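Local coordinates for protein ethylbenzene dehydrogenase alpha-subunit (Aromatoleum aromaticum, PDB 2IVF) that belongs to the molybdopterin oxidoreductase family and carries a molybdenum atom and an iron/sulfur cluster, at residues 310-315 with 412-417; 318-323 with 465-470; 327-332 with 812-817; 359-364 with 379-384; 469-474 with 793-798. One frame throughout, in Å; residues are numbered along the deposited sequence.

Contact 1 (310-315 with 412-417); sequences LSQVMI and YTPEKA
Gln312, on one flank of helix 303-316, carries most of this contact by laying its side chain over the turn that opens helix 414-421. The contact is one of van der Waals packing throughout. The aliphatic part of Gln312 rests on a carbonyl, CB lying 3.3 Å from Tyr412 O, a buried oxygen with no partner in the model. Its CG is anti to the backbone N (chi1 -166°), and a bend at chi2 then carries the amide group along Thr413, the two side chains running side by side in the same direction. There OE1 approaches Thr413 CG2 at 3.9 Å, while NE2 meets Pro414 CD at 3.3 Å. A purely apolar touch adds to this: Val313 CG2 sits 3.7 Å from Pro414 CG, the valine branch crossing the proline ring obliquely.

The polar element belongs to the second segment itself. Thr413 is the N-cap of helix 414-421, and its OG1 accepts a weak hydrogen bond from Lys416 N at 3.3 Å. Pro414 follows as the first helical residue.

The pair sits among other helices. Pro414 also leans on Ile428 and Arg429 of helix 425-437, Leu310 reaches Val435 of that helix, and Ser311 packs against helix 454-467, so that helix 303-316 is flanked by all three.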
# COMPACT_ATOMS: atom_id res chain seq x y z
N LEU A 310 19.12 -12.38 24.04
CA LEU A 310 18.85 -13.72 23.54
C LEU A 310 20.13 -14.55 23.47
O LEU A 310 20.14 -15.73 23.79
CB LEU A 310 18.18 -13.68 22.17
CG LEU A 310 16.64 -13.78 22.14
CD1 LEU A 310 15.93 -12.80 23.08
CD2 LEU A 310 16.11 -13.71 20.70
N SER A 311 21.21 -13.93 22.99
CA SER A 311 22.47 -14.64 22.89
C SER A 311 23.00 -14.99 24.25
O SER A 311 23.55 -16.07 24.44
CB SER A 311 23.49 -13.78 22.16
OG SER A 311 23.02 -13.45 20.87
N GLN A 312 22.85 -14.07 25.21
CA GLN A 312 23.29 -14.31 26.56
C GLN A 312 22.54 -15.49 27.15
O GLN A 312 23.13 -16.33 27.83
CB GLN A 312 23.12 -13.08 27.43
CG GLN A 312 23.86 -13.14 28.76
CD GLN A 312 23.16 -13.91 29.88
OE1 GLN A 312 23.82 -14.28 30.86
NE2 GLN A 312 21.86 -14.17 29.74
N VAL A 313 21.26 -15.58 26.86
CA VAL A 313 20.44 -16.70 27.32
C VAL A 313 20.97 -18.03 26.81
O VAL A 313 21.19 -18.97 27.59
CB VAL A 313 18.98 -16.50 26.97
CG1 VAL A 313 18.16 -17.81 27.18
CG2 VAL A 313 18.42 -15.37 27.78
N MET A 314 21.19 -18.12 25.49
CA MET A 314 21.65 -19.33 24.88
C MET A 314 23.03 -19.71 25.35
O MET A 314 23.32 -20.89 25.47
CB MET A 314 21.68 -19.19 23.35
CG MET A 314 20.34 -18.96 22.72
SD MET A 314 20.41 -19.09 20.92
CE MET A 314 20.72 -17.40 20.48
N ILE A 315 23.88 -18.73 25.60
CA ILE A 315 25.22 -19.06 26.10
C ILE A 315 25.13 -19.50 27.56
O ILE A 315 25.59 -20.58 27.91
CB ILE A 315 26.22 -17.90 25.84
CG1 ILE A 315 26.47 -17.80 24.32
CG2 ILE A 315 27.54 -18.07 26.65
CD1 ILE A 315 27.27 -16.61 23.90
N TYR A 412 24.34 -7.83 29.25
CA TYR A 412 23.14 -8.13 28.48
C TYR A 412 22.46 -9.38 29.04
O TYR A 412 21.87 -10.15 28.32
CB TYR A 412 23.46 -8.30 26.97
CG TYR A 412 24.00 -7.04 26.37
CD1 TYR A 412 23.14 -6.05 25.90
CD2 TYR A 412 25.38 -6.79 26.33
CE1 TYR A 412 23.63 -4.85 25.41
CE2 TYR A 412 25.88 -5.60 25.80
CZ TYR A 412 24.99 -4.64 25.35
OH TYR A 412 25.45 -3.44 24.87
N THR A 413 22.54 -9.57 30.34
CA THR A 413 21.68 -10.55 30.98
C THR A 413 20.25 -10.09 30.66
O THR A 413 20.02 -8.93 30.32
CB THR A 413 21.92 -10.60 32.49
OG1 THR A 413 21.56 -9.33 33.06
CG2 THR A 413 23.41 -10.94 32.79
N PRO A 414 19.29 -10.99 30.72
CA PRO A 414 17.94 -10.54 30.39
C PRO A 414 17.43 -9.35 31.19
O PRO A 414 16.75 -8.49 30.65
CB PRO A 414 17.10 -11.78 30.67
CG PRO A 414 18.02 -12.91 30.47
CD PRO A 414 19.34 -12.43 31.00
N GLU A 415 17.72 -9.31 32.48
CA GLU A 415 17.39 -8.18 33.31
C GLU A 415 18.03 -6.92 32.75
O GLU A 415 17.37 -5.90 32.60
CB GLU A 415 17.89 -8.42 34.74
CG GLU A 415 17.15 -9.55 35.47
CD GLU A 415 17.58 -10.97 35.07
OE1 GLU A 415 18.62 -11.16 34.39
OE2 GLU A 415 16.85 -11.91 35.47
N LYS A 416 19.32 -6.98 32.43
CA LYS A 416 20.00 -5.79 31.91
C LYS A 416 19.58 -5.42 30.49
O LYS A 416 19.36 -4.24 30.20
CB LYS A 416 21.50 -6.02 31.97
CG LYS A 416 21.96 -6.10 33.37
CD LYS A 416 23.46 -6.29 33.44
CE LYS A 416 23.92 -6.64 34.84
NZ LYS A 416 25.41 -6.82 34.87
N ALA A 417 19.40 -6.42 29.63
CA ALA A 417 18.99 -6.19 28.25
C ALA A 417 17.58 -5.58 28.28
O ALA A 417 17.29 -4.64 27.55
CB ALA A 417 18.98 -7.48 27.49

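Contact 2 (318-323 with 465-470); sequences KLFDRQ and MALSGN
The root of the Phe320 side chain, CB, meets Leu467 at CD2, 4.0 Å away, and the ring itself leads away. Phe320 CG stands between the backbone N and the carbonyl carbon (chi1 64°). Beyond it, the ring meets the guanidinium of Arg322, with Phe320 CE2 4.0 Å above one face of that group, offset toward its rim. The CB of Asp321 points at the end of helix 454-467, and its OD2 lies 3.9 Å from Gly469 CA.

One direct backbone hydrogen bond joins the segments, Asp321 N to Leu467 O at 2.8 Å, nearly straight at the hydrogen (167°). Water 1 adds a second bridge, donating to both Asp321 OD2 and Ser468 O.

The contact thus joins a helix start to a helix end. Asp321 is the N-cap of helix 322-328, its OD1 accepting from Phe324 N, and Gly469 closes helix 454-467 in a Schellman motif with positive phi. The two carboxylate oxygens divide the work, one capping and one holding the water, and the Leu467 carbonyl, in the last turn of its helix, is met by a donor from the other segment, Asp321 N.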
# COMPACT_ATOMS: atom_id res chain seq x y z
N LYS A 318 23.64 -22.76 27.98
CA LYS A 318 24.33 -23.80 27.19
C LYS A 318 23.39 -24.45 26.16
O LYS A 318 23.35 -25.68 25.99
CB LYS A 318 24.97 -24.86 28.11
CG LYS A 318 25.89 -24.25 29.19
CD LYS A 318 26.72 -25.30 29.93
CE LYS A 318 27.86 -24.64 30.75
NZ LYS A 318 28.90 -25.64 31.31
N LEU A 319 22.65 -23.60 25.46
CA LEU A 319 21.69 -24.03 24.45
C LEU A 319 22.25 -23.86 23.05
O LEU A 319 21.59 -24.18 22.08
CB LEU A 319 20.42 -23.20 24.55
CG LEU A 319 19.76 -23.17 25.93
CD1 LEU A 319 18.57 -22.25 25.85
CD2 LEU A 319 19.36 -24.58 26.37
N PHE A 320 23.42 -23.25 22.94
CA PHE A 320 23.95 -22.93 21.62
C PHE A 320 24.49 -24.18 20.87
O PHE A 320 24.88 -25.19 21.47
CB PHE A 320 25.01 -21.80 21.71
CG PHE A 320 26.23 -22.16 22.48
CD1 PHE A 320 26.26 -21.99 23.84
CD2 PHE A 320 27.37 -22.64 21.84
CE1 PHE A 320 27.35 -22.32 24.56
CE2 PHE A 320 28.49 -22.94 22.55
CZ PHE A 320 28.50 -22.80 23.91
N ASP A 321 24.50 -24.07 19.56
CA ASP A 321 24.96 -25.11 18.67
C ASP A 321 26.48 -24.93 18.58
O ASP A 321 27.01 -24.14 17.80
CB ASP A 321 24.25 -24.95 17.33
CG ASP A 321 24.54 -26.06 16.33
OD1 ASP A 321 25.55 -26.77 16.42
OD2 ASP A 321 23.72 -26.17 15.39
N ARG A 322 27.18 -25.66 19.44
CA ARG A 322 28.62 -25.52 19.55
C ARG A 322 29.33 -25.83 18.24
O ARG A 322 30.24 -25.10 17.83
CB ARG A 322 29.16 -26.45 20.64
CG ARG A 322 30.65 -26.33 20.88
CD ARG A 322 31.12 -27.19 22.07
NE ARG A 322 30.61 -26.64 23.32
CZ ARG A 322 31.27 -25.80 24.12
NH1 ARG A 322 32.50 -25.41 23.85
NH2 ARG A 322 30.67 -25.37 25.21
N GLN A 323 28.91 -26.90 17.58
CA GLN A 323 29.57 -27.33 16.34
C GLN A 323 29.47 -26.28 15.23
O GLN A 323 30.44 -25.95 14.56
CB GLN A 323 28.96 -28.65 15.91
CG GLN A 323 29.73 -29.41 14.86
CD GLN A 323 29.47 -30.92 14.94
OE1 GLN A 323 28.87 -31.42 15.92
NE2 GLN A 323 29.92 -31.64 13.92
N MET A 465 21.44 -15.93 15.57
CA MET A 465 21.28 -16.93 14.52
C MET A 465 22.48 -17.86 14.48
O MET A 465 22.33 -19.04 14.31
CB MET A 465 21.04 -16.29 13.16
CG MET A 465 19.82 -15.41 13.14
SD MET A 465 18.31 -16.35 13.64
CE MET A 465 17.36 -15.05 14.43
N ALA A 466 23.68 -17.33 14.62
CA ALA A 466 24.88 -18.18 14.69
C ALA A 466 24.86 -19.17 15.85
O ALA A 466 25.20 -20.38 15.72
CB ALA A 466 26.13 -17.28 14.84
N LEU A 467 24.54 -18.64 17.03
CA LEU A 467 24.58 -19.40 18.25
C LEU A 467 23.53 -20.50 18.18
O LEU A 467 23.72 -21.52 18.78
CB LEU A 467 24.32 -18.51 19.46
CG LEU A 467 25.47 -17.60 19.83
CD1 LEU A 467 24.96 -16.49 20.81
CD2 LEU A 467 26.68 -18.40 20.40
N SER A 468 22.47 -20.29 17.41
CA SER A 468 21.40 -21.29 17.28
C SER A 468 21.53 -22.14 16.00
O SER A 468 20.69 -22.99 15.74
CB SER A 468 20.05 -20.59 17.32
OG SER A 468 19.93 -19.56 16.34
N GLY A 469 22.59 -21.92 15.23
CA GLY A 469 22.79 -22.65 13.98
C GLY A 469 21.72 -22.36 12.94
O GLY A 469 21.42 -23.23 12.11
N ASN A 470 21.20 -21.14 12.94
CA ASN A 470 20.05 -20.82 12.08
C ASN A 470 20.44 -20.09 10.79
O ASN A 470 19.93 -19.01 10.47
CB ASN A 470 18.97 -20.06 12.89
CG ASN A 470 17.98 -20.98 13.53
OD1 ASN A 470 17.74 -20.93 14.76
ND2 ASN A 470 17.39 -21.83 12.71
O HOH W 1 20.89 -25.87 14.90

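Contact 3 (327-332 with 812-817); sequences EQTDLP and AQFYLD
The Phe814 ring is met at its edge by Thr329 CG2, which lies in the ring plane 3.9 Å from CE2, and by Asp330 OD1 close to that plane beside CD2. Leu331 CD2 approaches obliquely, 4.0 Å from Phe814 CD2. The second flat group, the Asp330 carboxylate, is gripped by two consecutive backbone amides. Phe814 N donates to OD1 at 2.8 Å from above the carboxylate plane, 41° out of it, whereas Tyr815 N donates to OD2, also at 2.8 Å, on the syn lone pair. Asp330 CG stands between its own backbone N and carbonyl carbon (chi1 67°), which directs the carboxyl group at the opposing chain. Against OD2 also lie Gln813 CG at 3.2 Å and Tyr815 CB.

The backbones are joined by a single beta bridge between Thr329 and Ala812: Ala812 N donates to Gln328 O at 2.9 Å, and Ala812 O accepts from Asp330 N at 3.1 Å. Just past helix 322-328, Thr329 OG1 receives Leu331 N in an ST turn and is also hydrogen-bonded to Val325 O.

Helix 401-408 and helix 454-467 pack against the site, with Val401 touching Asp330 and Ala466 touching Phe814, as does helix 226-232. Since Asp330 is buried, the paired amide donors probably offset much of the cost of placing a carboxylate there and would help to keep it ionised.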
# COMPACT_ATOMS: atom_id res chain seq x y z
N GLU A 327 32.42 -23.97 13.57
CA GLU A 327 32.73 -24.15 12.15
C GLU A 327 32.54 -22.86 11.36
O GLU A 327 33.39 -22.50 10.53
CB GLU A 327 31.87 -25.30 11.61
CG GLU A 327 31.77 -25.48 10.12
CD GLU A 327 30.69 -26.51 9.80
OE1 GLU A 327 30.97 -27.72 10.01
OE2 GLU A 327 29.58 -26.10 9.37
N GLN A 328 31.43 -22.17 11.62
CA GLN A 328 30.92 -21.15 10.73
C GLN A 328 31.43 -19.77 11.04
O GLN A 328 31.34 -18.90 10.20
CB GLN A 328 29.38 -21.12 10.76
CG GLN A 328 28.67 -22.34 10.22
CD GLN A 328 28.73 -22.41 8.70
OE1 GLN A 328 28.37 -21.46 8.03
NE2 GLN A 328 29.20 -23.53 8.17
N THR A 329 31.95 -19.56 12.25
CA THR A 329 32.15 -18.21 12.76
C THR A 329 33.53 -18.00 13.35
O THR A 329 34.32 -18.93 13.46
CB THR A 329 31.14 -17.84 13.86
OG1 THR A 329 31.58 -18.45 15.08
CG2 THR A 329 29.72 -18.27 13.50
N ASP A 330 33.79 -16.74 13.71
CA ASP A 330 35.03 -16.36 14.31
C ASP A 330 35.01 -16.58 15.81
O ASP A 330 36.00 -16.31 16.47
CB ASP A 330 35.41 -14.92 13.96
CG ASP A 330 34.49 -13.87 14.55
OD1 ASP A 330 33.32 -14.20 14.90
OD2 ASP A 330 34.94 -12.69 14.66
N LEU A 331 33.90 -17.09 16.36
CA LEU A 331 33.81 -17.26 17.81
C LEU A 331 34.95 -18.09 18.41
O LEU A 331 35.39 -17.81 19.51
CB LEU A 331 32.42 -17.77 18.25
CG LEU A 331 31.17 -16.93 17.97
CD1 LEU A 331 30.06 -17.37 18.92
CD2 LEU A 331 31.40 -15.45 18.05
N PRO A 332 35.42 -19.15 17.73
CA PRO A 332 36.60 -19.84 18.27
C PRO A 332 37.97 -19.27 17.89
O PRO A 332 38.97 -19.83 18.29
CB PRO A 332 36.47 -21.25 17.68
CG PRO A 332 35.85 -21.00 16.38
CD PRO A 332 34.85 -19.90 16.58
N ALA A 812 31.98 -16.19 9.34
CA ALA A 812 30.92 -15.25 9.70
C ALA A 812 31.49 -14.59 10.95
O ALA A 812 31.73 -15.27 11.93
CB ALA A 812 29.65 -15.95 9.97
N GLN A 813 31.70 -13.29 10.88
CA GLN A 813 32.66 -12.63 11.73
C GLN A 813 31.99 -11.62 12.63
O GLN A 813 31.53 -10.61 12.16
CB GLN A 813 33.71 -11.95 10.89
CG GLN A 813 34.80 -11.38 11.72
CD GLN A 813 35.92 -10.80 10.91
OE1 GLN A 813 36.15 -11.23 9.78
NE2 GLN A 813 36.64 -9.85 11.49
N PHE A 814 31.90 -11.95 13.91
CA PHE A 814 31.33 -11.07 14.91
C PHE A 814 32.29 -10.13 15.59
O PHE A 814 31.83 -9.16 16.17
CB PHE A 814 30.57 -11.89 15.91
CG PHE A 814 29.48 -12.64 15.25
CD1 PHE A 814 28.30 -12.00 14.95
CD2 PHE A 814 29.67 -13.92 14.81
CE1 PHE A 814 27.31 -12.62 14.27
CE2 PHE A 814 28.67 -14.55 14.12
CZ PHE A 814 27.48 -13.90 13.86
N TYR A 815 33.59 -10.42 15.51
CA TYR A 815 34.61 -9.54 16.05
C TYR A 815 35.31 -8.74 14.95
O TYR A 815 36.02 -9.31 14.11
CB TYR A 815 35.58 -10.36 16.89
CG TYR A 815 36.55 -9.55 17.71
CD1 TYR A 815 36.11 -8.69 18.71
CD2 TYR A 815 37.90 -9.66 17.51
CE1 TYR A 815 37.02 -7.93 19.47
CE2 TYR A 815 38.80 -8.91 18.26
CZ TYR A 815 38.36 -8.06 19.24
OH TYR A 815 39.27 -7.34 20.00
N LEU A 816 35.09 -7.42 14.91
CA LEU A 816 35.74 -6.55 13.90
C LEU A 816 36.87 -5.82 14.60
O LEU A 816 36.64 -4.89 15.36
CB LEU A 816 34.77 -5.58 13.26
CG LEU A 816 33.53 -6.29 12.68
CD1 LEU A 816 32.45 -5.27 12.24
CD2 LEU A 816 33.89 -7.18 11.49
N ASP A 817 38.08 -6.29 14.35
CA ASP A 817 39.26 -5.83 15.13
C ASP A 817 40.02 -4.68 14.49
O ASP A 817 41.16 -4.42 14.82
CB ASP A 817 40.15 -7.01 15.51
CG ASP A 817 41.00 -7.53 14.36
OD1 ASP A 817 40.59 -7.40 13.17
OD2 ASP A 817 42.09 -8.06 14.64

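Contact 4 (359-364 with 379-384); sequences FDEKAG and MPALEG
The backbones of Phe359 and Ala381 come together through one short hydrogen bond, Ala381 N to Phe359 O at 2.7 Å, nearly straight at the hydrogen (169°), and water 2 doubles the link by accepting from Phe359 N and donating to Ala381 O. Ala381 is the residue on which the side chains converge. Its methyl lies 3.9 Å from Phe359 CB, the phenylalanine ring leading away to stack on Phe386. The exposed Glu361 reaches across, its chain extended beyond CG (chi2 160°), and lays the carboxyl group against the alanine: CD is 3.5 Å from Ala381 CB, and OE1 is 3.4 Å from Ala381 CA.

Strand 356-360 pairs with strand 365-369 in a two-stranded antiparallel sheet, a beta-hairpin whose connecting turn begins at Glu361. Asp360 steadies that turn with a weak bond from Ala363 N to OD1, and Gly364, at positive phi, ends it. The contact therefore fastens the end of the hairpin's first strand to the irregular chain that leads into strand 385-389.

Water 3 accepts from Leu382 N and lies 2.7 Å from Glu361 OE2 and also near Glu383 O, with more acceptors around it than it can serve at once. Glu383 forms a salt bridge with Arg322 of helix 322-328; Glu361 OE2 and Glu383 OE1 remain 5.9 Å apart, like charges that might each raise the other's proton affinity slightly.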
# COMPACT_ATOMS: atom_id res chain seq x y z
N PHE A 359 42.24 -22.82 19.25
CA PHE A 359 42.98 -23.54 20.26
C PHE A 359 42.44 -24.95 20.29
O PHE A 359 41.22 -25.15 20.31
CB PHE A 359 42.88 -22.91 21.64
CG PHE A 359 43.92 -23.43 22.60
CD1 PHE A 359 43.67 -24.56 23.36
CD2 PHE A 359 45.16 -22.83 22.66
CE1 PHE A 359 44.63 -25.06 24.22
CE2 PHE A 359 46.14 -23.34 23.52
CZ PHE A 359 45.86 -24.46 24.30
N ASP A 360 43.37 -25.92 20.27
CA ASP A 360 43.04 -27.33 20.40
C ASP A 360 43.38 -27.76 21.81
O ASP A 360 44.56 -27.88 22.15
CB ASP A 360 43.81 -28.18 19.39
CG ASP A 360 43.36 -29.63 19.38
OD1 ASP A 360 42.61 -30.02 20.30
OD2 ASP A 360 43.74 -30.38 18.46
N GLU A 361 42.35 -27.98 22.62
CA GLU A 361 42.50 -28.26 24.03
C GLU A 361 43.13 -29.63 24.23
O GLU A 361 44.03 -29.78 25.05
CB GLU A 361 41.15 -28.18 24.76
CG GLU A 361 40.61 -26.74 24.88
CD GLU A 361 39.08 -26.64 25.13
OE1 GLU A 361 38.26 -27.01 24.23
OE2 GLU A 361 38.71 -26.15 26.23
N LYS A 362 42.67 -30.61 23.44
CA LYS A 362 43.25 -31.96 23.47
C LYS A 362 44.73 -31.88 23.13
O LYS A 362 45.57 -32.43 23.84
CB LYS A 362 42.56 -32.89 22.47
CG LYS A 362 41.06 -33.05 22.65
CD LYS A 362 40.69 -33.95 23.82
CE LYS A 362 39.18 -34.26 23.78
NZ LYS A 362 38.86 -35.67 24.20
N ALA A 363 45.05 -31.20 22.04
CA ALA A 363 46.44 -31.06 21.63
C ALA A 363 47.24 -30.16 22.58
O ALA A 363 48.46 -30.27 22.66
CB ALA A 363 46.53 -30.55 20.20
N GLY A 364 46.55 -29.28 23.32
CA GLY A 364 47.22 -28.36 24.24
C GLY A 364 47.95 -27.25 23.52
O GLY A 364 48.91 -26.69 24.05
N MET A 379 37.36 -30.29 17.33
CA MET A 379 36.55 -29.23 17.92
C MET A 379 37.43 -28.16 18.55
O MET A 379 38.09 -28.41 19.55
CB MET A 379 35.62 -29.79 18.99
CG MET A 379 34.24 -30.15 18.48
SD MET A 379 33.21 -28.70 18.19
CE MET A 379 31.61 -29.32 18.73
N PRO A 380 37.42 -26.94 17.99
CA PRO A 380 38.16 -25.84 18.59
C PRO A 380 37.66 -25.51 19.98
O PRO A 380 36.48 -25.70 20.27
CB PRO A 380 37.90 -24.66 17.64
CG PRO A 380 37.39 -25.26 16.39
CD PRO A 380 36.73 -26.54 16.75
N ALA A 381 38.53 -24.96 20.82
CA ALA A 381 38.13 -24.40 22.11
C ALA A 381 37.18 -23.24 21.89
O ALA A 381 37.30 -22.53 20.88
CB ALA A 381 39.37 -23.90 22.90
N LEU A 382 36.24 -23.07 22.81
CA LEU A 382 35.44 -21.86 22.88
C LEU A 382 35.76 -21.18 24.20
O LEU A 382 36.33 -20.08 24.23
CB LEU A 382 33.95 -22.17 22.78
CG LEU A 382 33.44 -22.41 21.36
CD1 LEU A 382 31.95 -22.60 21.39
CD2 LEU A 382 33.81 -21.27 20.39
N GLU A 383 35.42 -21.84 25.30
CA GLU A 383 35.66 -21.26 26.60
C GLU A 383 37.14 -21.32 26.92
O GLU A 383 37.82 -22.30 26.59
CB GLU A 383 34.83 -21.98 27.68
CG GLU A 383 33.28 -21.81 27.52
CD GLU A 383 32.65 -22.83 26.59
OE1 GLU A 383 33.41 -23.56 25.92
OE2 GLU A 383 31.38 -22.90 26.52
N GLY A 384 37.66 -20.28 27.56
CA GLY A 384 39.00 -20.36 28.12
C GLY A 384 39.91 -19.19 27.84
O GLY A 384 39.71 -18.39 26.92
O HOH W 2 39.46 -22.18 19.51
O HOH W 3 36.60 -24.68 25.36

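Contact 5 (469-474 with 793-798); sequences GNWGKP and YPMRWH
A Met-aromatic contact and a proline-tyrosine CH-pi contact frame the meeting of the loop after helix 454-467 with the start of helix 796-800. Met795, the N-cap residue of that helix, sets its methyl over one face of Trp471, CE standing 3.8 Å from the centroid of the five-membered ring and 10° off its normal. The bend at chi3 (72°) brings CE there, while SD stands obliquely, 4.3 Å from the same centroid.

At the other end Pro474 lies alongside Tyr793, the two side chains pointing the same way. Pro474 CA is 3.9 Å from the Tyr793 centroid, and Pro474 N sits over the ring centre. The edge of this ring meets Gly472 O, 3.5 Å from CE2.

Gly472, with positive phi, passes close to the opposing backbone between these two groups. Water 4 accepts from its N and donates to Pro794 O at 2.8 Å; water 5 donates to Gly472 O and also hydrogen-bonds Tyr793 OH.

On the far segment, Arg796 forms salt bridges with Glu785 and Asp800. Around the contact, Trp471 NE1 is held by Gln328 at the end of helix 322-328, and its ring packs on Ala466 of helix 454-467.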
# COMPACT_ATOMS: atom_id res chain seq x y z
N GLY A 469 22.59 -21.92 15.23
CA GLY A 469 22.79 -22.65 13.98
C GLY A 469 21.72 -22.36 12.94
O GLY A 469 21.42 -23.23 12.11
N ASN A 470 21.20 -21.14 12.94
CA ASN A 470 20.05 -20.82 12.08
C ASN A 470 20.44 -20.09 10.79
O ASN A 470 19.93 -19.01 10.47
CB ASN A 470 18.97 -20.06 12.89
CG ASN A 470 17.98 -20.98 13.53
OD1 ASN A 470 17.74 -20.93 14.76
ND2 ASN A 470 17.39 -21.83 12.71
N TRP A 471 21.34 -20.71 10.03
CA TRP A 471 21.53 -20.32 8.63
C TRP A 471 22.01 -21.46 7.79
O TRP A 471 22.46 -22.48 8.31
CB TRP A 471 22.36 -19.02 8.48
CG TRP A 471 23.83 -19.15 8.73
CD1 TRP A 471 24.71 -19.95 8.06
CD2 TRP A 471 24.60 -18.39 9.67
NE1 TRP A 471 25.98 -19.74 8.54
CE2 TRP A 471 25.93 -18.78 9.52
CE3 TRP A 471 24.28 -17.41 10.62
CZ2 TRP A 471 26.96 -18.25 10.32
CZ3 TRP A 471 25.28 -16.85 11.38
CH2 TRP A 471 26.62 -17.28 11.24
N GLY A 472 21.83 -21.29 6.47
CA GLY A 472 22.22 -22.28 5.51
C GLY A 472 21.33 -23.49 5.42
O GLY A 472 21.70 -24.49 4.78
N LYS A 473 20.12 -23.36 5.98
CA LYS A 473 19.19 -24.47 6.10
C LYS A 473 17.80 -24.06 5.64
O LYS A 473 17.42 -22.86 5.66
CB LYS A 473 19.13 -24.92 7.56
CG LYS A 473 20.45 -25.37 8.15
CD LYS A 473 20.34 -25.43 9.69
CE LYS A 473 21.68 -25.91 10.27
NZ LYS A 473 21.67 -25.96 11.75
N PRO A 474 17.05 -25.03 5.14
CA PRO A 474 15.67 -24.72 4.80
C PRO A 474 14.97 -24.07 5.96
O PRO A 474 15.21 -24.46 7.11
CB PRO A 474 15.08 -26.09 4.50
CG PRO A 474 16.17 -26.88 4.02
CD PRO A 474 17.39 -26.42 4.83
N TYR A 793 16.43 -20.39 -0.39
CA TYR A 793 16.99 -19.92 0.89
C TYR A 793 18.50 -19.80 0.68
O TYR A 793 19.08 -20.48 -0.17
CB TYR A 793 16.69 -20.89 2.07
CG TYR A 793 17.35 -22.23 1.95
CD1 TYR A 793 16.71 -23.27 1.30
CD2 TYR A 793 18.59 -22.48 2.52
CE1 TYR A 793 17.29 -24.51 1.21
CE2 TYR A 793 19.20 -23.70 2.39
CZ TYR A 793 18.54 -24.71 1.76
OH TYR A 793 19.12 -25.92 1.64
N PRO A 794 19.14 -18.91 1.44
CA PRO A 794 20.57 -18.67 1.20
C PRO A 794 21.51 -19.42 2.10
O PRO A 794 21.10 -20.04 3.08
CB PRO A 794 20.69 -17.17 1.52
CG PRO A 794 19.83 -17.04 2.73
CD PRO A 794 18.62 -18.02 2.49
N MET A 795 22.79 -19.36 1.73
CA MET A 795 23.93 -19.74 2.55
C MET A 795 24.19 -21.23 2.65
O MET A 795 25.08 -21.66 3.41
CB MET A 795 23.85 -19.10 3.93
CG MET A 795 23.66 -17.59 3.88
SD MET A 795 23.69 -16.84 5.51
CE MET A 795 25.43 -16.99 5.89
N ARG A 796 23.46 -22.02 1.84
CA ARG A 796 23.64 -23.47 1.83
C ARG A 796 25.10 -23.88 1.58
O ARG A 796 25.55 -24.84 2.13
CB ARG A 796 22.77 -24.10 0.77
CG ARG A 796 22.56 -25.59 0.99
CD ARG A 796 21.86 -26.27 -0.17
NE ARG A 796 22.64 -26.17 -1.39
CZ ARG A 796 23.68 -26.93 -1.71
NH1 ARG A 796 24.13 -27.90 -0.91
NH2 ARG A 796 24.27 -26.73 -2.88
N TRP A 797 25.80 -23.18 0.69
CA TRP A 797 27.20 -23.55 0.38
C TRP A 797 28.10 -23.41 1.61
O TRP A 797 29.06 -24.19 1.82
CB TRP A 797 27.74 -22.68 -0.75
CG TRP A 797 27.02 -22.83 -2.03
CD1 TRP A 797 26.25 -23.89 -2.43
CD2 TRP A 797 27.03 -21.92 -3.13
NE1 TRP A 797 25.74 -23.67 -3.68
CE2 TRP A 797 26.20 -22.47 -4.15
CE3 TRP A 797 27.68 -20.70 -3.37
CZ2 TRP A 797 26.00 -21.85 -5.37
CZ3 TRP A 797 27.47 -20.07 -4.60
CH2 TRP A 797 26.61 -20.63 -5.56
N HIS A 798 27.84 -22.39 2.41
CA HIS A 798 28.59 -22.22 3.64
C HIS A 798 28.34 -23.38 4.59
O HIS A 798 29.29 -23.93 5.15
CB HIS A 798 28.30 -20.88 4.31
CG HIS A 798 28.55 -19.71 3.39
ND1 HIS A 798 29.78 -19.46 2.84
CD2 HIS A 798 27.71 -18.76 2.91
CE1 HIS A 798 29.70 -18.39 2.07
NE2 HIS A 798 28.45 -17.95 2.09
O HOH W 4 20.15 -19.05 5.56
O HOH W 5 20.66 -26.83 3.91

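Overall arrangement
The five contacts have centres 13 to 26 Å apart, and contacts 2, 3 and 4 lie on the same side of the chain's centre. Contact 2 is central to the group: it touches contacts 1, 3, 4 and 5, shares helix 322-328 with contact 3, and shares Gly469 and Asn470 with contact 5. Contacts 1, 2 and 3 cross along the sequence, their segments alternating, whereas contact 4 is nested within the chain closed by each of them; contact 5 lies within that closed by contact 3. Contacts 5 and 3 bring 793-798 and 812-817 against 469-474 and 327-332, 319 and 480 residues away in sequence, and contact 2 connects the others by direct packing.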